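Local coordinates for EDD domain protein, DegV family (PDB 3JR7) that is of unknown function but probably binds a lipid, such as a fatty acid, at residues M226-A238 and R259-F271. Numbering follows the deposited sequence.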
HETATM    1  N   MSE A 226       9.342 -17.754  11.768  1.00 28.51           N
HETATM    2  CA  MSE A 226       9.415 -16.780  10.699  1.00 29.50           C
HETATM    3  C   MSE A 226      10.197 -17.316   9.508  1.00 29.37           C
HETATM    4  O   MSE A 226       9.913 -16.977   8.368  1.00 28.59           O
HETATM    5  CB  MSE A 226      10.074 -15.535  11.282  1.00 29.71           C
HETATM    6  CG  MSE A 226      10.177 -14.427  10.423  1.00 32.48           C
HETATM    7 SE   MSE A 226       8.531 -13.872   9.607  1.00 39.79          SE
HETATM    8  CE  MSE A 226       7.433 -13.531  11.220  1.00 19.20           C
ATOM      9  N   LYS A 227      11.224 -18.127   9.770  1.00 29.42           N
ATOM     10  CA  LYS A 227      12.086 -18.597   8.698  1.00 28.88           C
ATOM     11  C   LYS A 227      11.307 -19.474   7.735  1.00 27.54           C
ATOM     12  O   LYS A 227      11.397 -19.304   6.495  1.00 26.57           O
ATOM     13  CB  LYS A 227      13.258 -19.382   9.270  1.00 30.22           C
ATOM     14  CG  LYS A 227      14.272 -19.780   8.197  1.00 34.37           C
ATOM     15  CD  LYS A 227      15.439 -20.579   8.811  1.00 38.96           C
ATOM     16  CE  LYS A 227      15.642 -21.903   8.107  1.00 42.21           C
ATOM     17  NZ  LYS A 227      14.434 -22.829   8.255  1.00 45.68           N
ATOM     18  N   LYS A 228      10.549 -20.423   8.287  1.00 25.66           N
ATOM     19  CA  LYS A 228       9.713 -21.268   7.438  1.00 24.66           C
ATOM     20  C   LYS A 228       8.554 -20.454   6.794  1.00 23.38           C
ATOM     21  O   LYS A 228       8.178 -20.708   5.647  1.00 21.46           O
ATOM     22  CB  LYS A 228       9.183 -22.459   8.199  1.00 25.52           C
ATOM     23  CG  LYS A 228      10.232 -23.539   8.378  1.00 30.07           C
ATOM     24  CD  LYS A 228       9.688 -24.709   9.229  1.00 36.24           C
ATOM     25  CE  LYS A 228      10.754 -25.800   9.448  1.00 39.93           C
ATOM     26  NZ  LYS A 228      10.049 -27.145   9.335  1.00 44.17           N
ATOM     27  N   ALA A 229       8.001 -19.488   7.518  1.00 21.48           N
ATOM     28  CA  ALA A 229       6.895 -18.678   6.971  1.00 22.04           C
ATOM     29  C   ALA A 229       7.369 -17.858   5.757  1.00 21.90           C
ATOM     30  O   ALA A 229       6.645 -17.705   4.774  1.00 21.38           O
ATOM     31  CB  ALA A 229       6.284 -17.770   8.054  1.00 21.12           C
ATOM     32  N   LEU A 230       8.596 -17.355   5.791  1.00 22.13           N
ATOM     33  CA  LEU A 230       9.064 -16.559   4.655  1.00 23.45           C
ATOM     34  C   LEU A 230       9.224 -17.420   3.397  1.00 23.62           C
ATOM     35  O   LEU A 230       8.889 -16.984   2.279  1.00 22.30           O
ATOM     36  CB  LEU A 230      10.309 -15.760   4.997  1.00 23.72           C
ATOM     37  CG  LEU A 230      10.100 -14.723   6.083  1.00 24.71           C
ATOM     38  CD1 LEU A 230      11.468 -14.114   6.329  1.00 30.15           C
ATOM     39  CD2 LEU A 230       9.041 -13.598   5.758  1.00 28.35           C
ATOM     40  N   VAL A 231       9.677 -18.655   3.579  1.00 22.95           N
ATOM     41  CA  VAL A 231       9.755 -19.608   2.472  1.00 22.97           C
ATOM     42  C   VAL A 231       8.363 -19.906   1.933  1.00 22.58           C
ATOM     43  O   VAL A 231       8.165 -19.901   0.734  1.00 22.14           O
ATOM     44  CB  VAL A 231      10.447 -20.945   2.918  1.00 23.82           C
ATOM     45  CG1 VAL A 231      10.339 -22.042   1.851  1.00 22.73           C
ATOM     46  CG2 VAL A 231      11.929 -20.663   3.320  1.00 23.81           C
ATOM     47  N   LYS A 232       7.402 -20.190   2.806  1.00 22.13           N
ATOM     48  CA  LYS A 232       6.053 -20.472   2.349  1.00 22.53           C
ATOM     49  C   LYS A 232       5.446 -19.233   1.652  1.00 22.77           C
ATOM     50  O   LYS A 232       4.725 -19.376   0.663  1.00 22.97           O
ATOM     51  CB  LYS A 232       5.141 -20.911   3.491  1.00 23.07           C
ATOM     52  CG  LYS A 232       5.472 -22.252   4.072  1.00 26.14           C
ATOM     53  CD  LYS A 232       4.257 -23.004   4.577  1.00 28.68           C
ATOM     54  CE  LYS A 232       4.646 -24.178   5.498  1.00 30.53           C
ATOM     55  NZ  LYS A 232       3.441 -24.847   6.112  1.00 29.68           N
HETATM   56  N   MSE A 233       5.730 -18.040   2.159  1.00 22.48           N
HETATM   57  CA  MSE A 233       5.267 -16.811   1.473  1.00 23.03           C
HETATM   58  C   MSE A 233       5.844 -16.728   0.056  1.00 22.95           C
HETATM   59  O   MSE A 233       5.084 -16.545  -0.906  1.00 22.33           O
HETATM   60  CB  MSE A 233       5.606 -15.527   2.238  1.00 22.58           C
HETATM   61  CG  MSE A 233       5.068 -14.294   1.488  1.00 23.56           C
HETATM   62 SE   MSE A 233       5.110 -12.699   2.528  1.00 31.21          SE
HETATM   63  CE  MSE A 233       4.650 -13.580   4.186  1.00 34.02           C
ATOM     64  N   ALA A 234       7.158 -16.913  -0.066  1.00 23.33           N
ATOM     65  CA  ALA A 234       7.839 -16.969  -1.384  1.00 24.12           C
ATOM     66  C   ALA A 234       7.197 -17.964  -2.324  1.00 24.23           C
ATOM     67  O   ALA A 234       7.024 -17.655  -3.481  1.00 25.98           O
ATOM     68  CB  ALA A 234       9.364 -17.287  -1.246  1.00 22.49           C
ATOM     69  N   ASP A 235       6.865 -19.156  -1.832  1.00 24.98           N
ATOM     70  CA  ASP A 235       6.193 -20.145  -2.640  1.00 24.83           C
ATOM     71  C   ASP A 235       4.816 -19.620  -3.066  1.00 24.80           C
ATOM     72  O   ASP A 235       4.451 -19.815  -4.223  1.00 24.35           O
ATOM     73  CB  ASP A 235       6.025 -21.485  -1.932  1.00 23.96           C
ATOM     74  CG  ASP A 235       7.346 -22.183  -1.667  1.00 25.15           C
ATOM     75  OD1 ASP A 235       8.328 -21.944  -2.395  1.00 24.04           O
ATOM     76  OD2 ASP A 235       7.392 -22.995  -0.708  1.00 26.35           O
ATOM     77  N   CYS A 236       4.054 -18.999  -2.154  1.00 24.98           N
ATOM     78  CA  CYS A 236       2.713 -18.500  -2.522  1.00 24.61           C
ATOM     79  C   CYS A 236       2.806 -17.468  -3.629  1.00 24.66           C
ATOM     80  O   CYS A 236       2.041 -17.507  -4.617  1.00 25.55           O
ATOM     81  CB  CYS A 236       2.009 -17.877  -1.356  1.00 24.96           C
ATOM     82  SG  CYS A 236       1.485 -19.023  -0.100  1.00 29.99           S
ATOM     83  N   VAL A 237       3.748 -16.549  -3.495  1.00 24.45           N
ATOM     84  CA  VAL A 237       3.919 -15.497  -4.494  1.00 24.31           C
ATOM     85  C   VAL A 237       4.240 -16.147  -5.825  1.00 24.68           C
ATOM     86  O   VAL A 237       3.638 -15.815  -6.864  1.00 23.54           O
ATOM     87  CB  VAL A 237       5.053 -14.535  -4.137  1.00 24.02           C
ATOM     88  CG1 VAL A 237       5.210 -13.509  -5.234  1.00 24.39           C
ATOM     89  CG2 VAL A 237       4.816 -13.891  -2.750  1.00 21.91           C
ATOM     90  N   ALA A 238       5.152 -17.114  -5.775  1.00 24.97           N
ATOM     91  CA  ALA A 238       5.599 -17.795  -6.982  1.00 26.34           C
ATOM     92  C   ALA A 238       4.483 -18.603  -7.660  1.00 27.51           C
ATOM     93  O   ALA A 238       4.420 -18.664  -8.893  1.00 27.20           O
ATOM     94  CB  ALA A 238       6.824 -18.680  -6.691  1.00 26.08           C
ATOM     95  N   ARG A 259      15.632  -9.105   6.938  1.00 27.44           N
ATOM     96  CA  ARG A 259      14.511  -9.966   6.570  1.00 26.99           C
ATOM     97  C   ARG A 259      13.948  -9.608   5.166  1.00 26.13           C
ATOM     98  O   ARG A 259      13.665 -10.490   4.380  1.00 26.03           O
ATOM     99  CB  ARG A 259      13.444  -9.865   7.627  1.00 27.53           C
ATOM    100  CG  ARG A 259      12.251 -10.755   7.374  1.00 28.52           C
ATOM    101  CD  ARG A 259      11.289 -10.638   8.541  1.00 27.41           C
ATOM    102  NE  ARG A 259      11.906 -11.236   9.707  1.00 29.24           N
ATOM    103  CZ  ARG A 259      11.577 -11.010  10.975  1.00 30.09           C
ATOM    104  NH1 ARG A 259      10.629 -10.148  11.315  1.00 29.64           N
ATOM    105  NH2 ARG A 259      12.216 -11.679  11.922  1.00 30.57           N
ATOM    106  N   ALA A 260      13.828  -8.319   4.846  1.00 25.15           N
ATOM    107  CA  ALA A 260      13.442  -7.917   3.502  1.00 24.86           C
ATOM    108  C   ALA A 260      14.408  -8.469   2.439  1.00 25.30           C
ATOM    109  O   ALA A 260      13.992  -9.001   1.390  1.00 24.32           O
ATOM    110  CB  ALA A 260      13.339  -6.383   3.395  1.00 24.13           C
ATOM    111  N   LYS A 261      15.691  -8.347   2.696  1.00 25.66           N
ATOM    112  CA  LYS A 261      16.686  -8.850   1.748  1.00 26.86           C
ATOM    113  C   LYS A 261      16.609 -10.363   1.538  1.00 25.63           C
ATOM    114  O   LYS A 261      16.808 -10.845   0.431  1.00 24.83           O
ATOM    115  CB  LYS A 261      18.101  -8.439   2.195  1.00 27.99           C
ATOM    116  CG  LYS A 261      18.366  -6.966   1.878  1.00 32.73           C
ATOM    117  CD  LYS A 261      19.748  -6.537   2.240  1.00 37.79           C
ATOM    118  CE  LYS A 261      19.932  -5.012   2.206  1.00 42.18           C
ATOM    119  NZ  LYS A 261      19.399  -4.378   0.948  1.00 45.92           N
ATOM    120  N   GLU A 262      16.321 -11.091   2.604  1.00 25.21           N
ATOM    121  CA  GLU A 262      16.190 -12.547   2.525  1.00 25.92           C
ATOM    122  C   GLU A 262      14.959 -12.935   1.696  1.00 25.10           C
ATOM    123  O   GLU A 262      15.011 -13.831   0.863  1.00 23.25           O
ATOM    124  CB  GLU A 262      16.117 -13.155   3.930  1.00 26.22           C
ATOM    125  CG  GLU A 262      15.850 -14.650   3.982  1.00 30.56           C
ATOM    126  CD  GLU A 262      16.962 -15.480   3.286  1.00 36.00           C
ATOM    127  OE1 GLU A 262      18.015 -14.913   2.884  1.00 37.62           O
ATOM    128  OE2 GLU A 262      16.765 -16.704   3.126  1.00 40.43           O
ATOM    129  N   VAL A 263      13.852 -12.217   1.886  1.00 25.04           N
ATOM    130  CA  VAL A 263      12.664 -12.441   1.066  1.00 24.51           C
ATOM    131  C   VAL A 263      12.968 -12.183  -0.387  1.00 23.69           C
ATOM    132  O   VAL A 263      12.587 -12.971  -1.238  1.00 22.89           O
ATOM    133  CB  VAL A 263      11.462 -11.592   1.575  1.00 25.72           C
ATOM    134  CG1 VAL A 263      10.297 -11.617   0.593  1.00 25.44           C
ATOM    135  CG2 VAL A 263      11.078 -12.107   2.946  1.00 24.71           C
ATOM    136  N   GLN A 264      13.710 -11.112  -0.667  1.00 23.43           N
ATOM    137  CA  GLN A 264      14.034 -10.771  -2.019  1.00 23.28           C
ATOM    138  C   GLN A 264      14.832 -11.937  -2.653  1.00 24.47           C
ATOM    139  O   GLN A 264      14.576 -12.351  -3.822  1.00 23.56           O
ATOM    140  CB  GLN A 264      14.783  -9.439  -2.035  1.00 23.36           C
ATOM    141  CG  GLN A 264      15.103  -8.845  -3.401  1.00 23.08           C
ATOM    142  CD  GLN A 264      15.873  -7.579  -3.276  1.00 26.73           C
ATOM    143  OE1 GLN A 264      16.869  -7.534  -2.541  1.00 27.67           O
ATOM    144  NE2 GLN A 264      15.385  -6.497  -3.922  1.00 29.33           N
ATOM    145  N   ARG A 265      15.757 -12.490  -1.861  1.00 24.73           N
ATOM    146  CA  ARG A 265      16.624 -13.577  -2.313  1.00 25.43           C
ATOM    147  C   ARG A 265      15.812 -14.836  -2.603  1.00 24.47           C
ATOM    148  O   ARG A 265      15.967 -15.449  -3.663  1.00 24.77           O
ATOM    149  CB  ARG A 265      17.715 -13.850  -1.245  1.00 26.47           C
ATOM    150  CG  ARG A 265      18.710 -14.945  -1.626  1.00 31.07           C
ATOM    151  CD  ARG A 265      19.711 -15.285  -0.519  1.00 33.56           C
ATOM    152  NE  ARG A 265      19.065 -16.145   0.477  1.00 36.65           N
ATOM    153  CZ  ARG A 265      18.749 -17.419   0.273  1.00 39.75           C
ATOM    154  NH1 ARG A 265      19.055 -18.010  -0.870  1.00 40.74           N
ATOM    155  NH2 ARG A 265      18.138 -18.117   1.229  1.00 41.07           N
ATOM    156  N   LEU A 266      14.910 -15.206  -1.688  1.00 23.83           N
ATOM    157  CA  LEU A 266      14.039 -16.356  -1.904  1.00 23.48           C
ATOM    158  C   LEU A 266      13.178 -16.200  -3.150  1.00 23.30           C
ATOM    159  O   LEU A 266      12.944 -17.148  -3.862  1.00 21.61           O
ATOM    160  CB  LEU A 266      13.094 -16.586  -0.701  1.00 22.57           C
ATOM    161  CG  LEU A 266      13.753 -16.986   0.629  1.00 24.35           C
ATOM    162  CD1 LEU A 266      12.754 -16.814   1.814  1.00 23.66           C
ATOM    163  CD2 LEU A 266      14.247 -18.407   0.520  1.00 26.82           C
ATOM    164  N   LEU A 267      12.653 -15.010  -3.378  1.00 22.88           N
ATOM    165  CA  LEU A 267      11.783 -14.784  -4.532  1.00 23.59           C
ATOM    166  C   LEU A 267      12.562 -14.913  -5.816  1.00 24.16           C
ATOM    167  O   LEU A 267      12.078 -15.472  -6.780  1.00 23.07           O
ATOM    168  CB  LEU A 267      11.106 -13.407  -4.446  1.00 21.91           C
ATOM    169  CG  LEU A 267      10.078 -13.340  -3.329  1.00 21.20           C
ATOM    170  CD1 LEU A 267       9.768 -11.884  -2.933  1.00 22.32           C
ATOM    171  CD2 LEU A 267       8.763 -14.126  -3.648  1.00 18.92           C
ATOM    172  N   LYS A 268      13.768 -14.378  -5.810  1.00 26.08           N
ATOM    173  CA  LYS A 268      14.641 -14.448  -6.979  1.00 27.83           C
ATOM    174  C   LYS A 268      15.045 -15.872  -7.360  1.00 27.60           C
ATOM    175  O   LYS A 268      15.307 -16.152  -8.516  1.00 26.99           O
ATOM    176  CB  LYS A 268      15.885 -13.645  -6.714  1.00 28.79           C
ATOM    177  CG  LYS A 268      16.781 -13.493  -7.902  1.00 33.47           C
ATOM    178  CD  LYS A 268      17.810 -12.380  -7.651  1.00 38.50           C
ATOM    179  CE  LYS A 268      18.285 -11.752  -8.944  1.00 42.75           C
ATOM    180  NZ  LYS A 268      19.257 -12.590  -9.640  1.00 43.74           N
ATOM    181  N   GLU A 269      15.086 -16.766  -6.389  1.00 27.80           N
ATOM    182  CA  GLU A 269      15.308 -18.157  -6.667  1.00 27.88           C
ATOM    183  C   GLU A 269      14.124 -18.804  -7.415  1.00 28.12           C
ATOM    184  O   GLU A 269      14.300 -19.851  -8.073  1.00 28.10           O
ATOM    185  CB  GLU A 269      15.531 -18.944  -5.369  1.00 28.27           C
ATOM    186  CG  GLU A 269      16.734 -18.604  -4.542  1.00 29.06           C
ATOM    187  CD  GLU A 269      16.826 -19.467  -3.279  1.00 31.45           C
ATOM    188  OE1 GLU A 269      15.835 -19.595  -2.487  1.00 29.02           O
ATOM    189  OE2 GLU A 269      17.911 -20.031  -3.084  1.00 33.92           O
ATOM    190  N   ARG A 270      12.934 -18.243  -7.246  1.00 27.77           N
ATOM    191  CA  ARG A 270      11.704 -18.813  -7.747  1.00 28.11           C
ATOM    192  C   ARG A 270      11.200 -18.239  -9.080  1.00 28.34           C
ATOM    193  O   ARG A 270      10.534 -18.924  -9.782  1.00 27.61           O
ATOM    194  CB  ARG A 270      10.607 -18.761  -6.680  1.00 27.68           C
ATOM    195  CG  ARG A 270      10.956 -19.517  -5.434  1.00 29.69           C
ATOM    196  CD  ARG A 270      10.183 -19.134  -4.243  1.00 34.77           C
ATOM    197  NE  ARG A 270      10.288 -20.192  -3.278  1.00 27.75           N
ATOM    198  CZ  ARG A 270      11.409 -20.540  -2.685  1.00 26.92           C
ATOM    199  NH1 ARG A 270      11.407 -21.538  -1.866  1.00 29.56           N
ATOM    200  NH2 ARG A 270      12.521 -19.888  -2.923  1.00 25.82           N
ATOM    201  N   PHE A 271      11.517 -16.994  -9.395  1.00 28.25           N
ATOM    202  CA  PHE A 271      11.110 -16.379 -10.674  1.00 28.19           C
ATOM    203  C   PHE A 271      11.889 -15.104 -10.948  1.00 28.46           C
ATOM    204  O   PHE A 271      12.398 -14.447 -10.036  1.00 28.34           O
ATOM    205  CB  PHE A 271       9.601 -16.075 -10.731  1.00 27.66           C
ATOM    206  CG  PHE A 271       9.084 -15.230  -9.572  1.00 26.57           C
ATOM    207  CD1 PHE A 271       9.058 -13.832  -9.660  1.00 25.86           C
ATOM    208  CD2 PHE A 271       8.619 -15.834  -8.427  1.00 25.32           C
ATOM    209  CE1 PHE A 271       8.562 -13.042  -8.616  1.00 24.38           C
ATOM    210  CE2 PHE A 271       8.116 -15.078  -7.367  1.00 25.91           C
ATOM    211  CZ  PHE A 271       8.113 -13.677  -7.445  1.00 25.28           C
TER
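Arg270 presents its guanidinium to helix 226-238 with the methyl of Ala234 over one face and the carboxylate of Asp235 at the edge. NE and NH1 both donate to the same oxygen: NE to Asp235 OD1 spans 2.8 Å and is fairly straight (162°), while NH1 to Asp235 OD1 is longer at 3.2 Å and more bent. The two planes lie 30° apart, and both nitrogens come from the same face of the carboxylate. Extended from CG to NE, the arginine chain reaches across the helix as a knob among Val231, Ala234, Asp235 and Ala238; its NH2 hydrogen-bonds back to Leu266 O (2.9 Å), which, with the two bonds to Asp235, limits the rotation of the group. Nearby, the Phe271 ring has Leu267 O above one face, near the rim, and its CZ meets Val237 CG1 at 3.7 Å. At the other end, Met226 CG, of a selenomethionine, lies over one face of the Arg259 guanidinium, 3.7 Å from Arg259 NE, and the NH1 of that arginine bonds to Gly292 O. Between these ends the packing is aliphatic: Leu230 CD2 meets Val263 CG2 at 3.8 Å, and Leu267 CD2 lies against Ala234 CA and Val237 CB. The axes of 226-238 and 259-270 cross at -43° and come within 9.2 Å, an approach to which small Ala234, facing Leu266 and Leu267, probably contributes. Met233, Val263 and Leu267 all touch Val296 of the underlying sheet. An apolar seam facing the sheet is thus flanked by a salt bridge, extended weakly through Glu269, that probably favours the charged forms of Asp235 and Arg270.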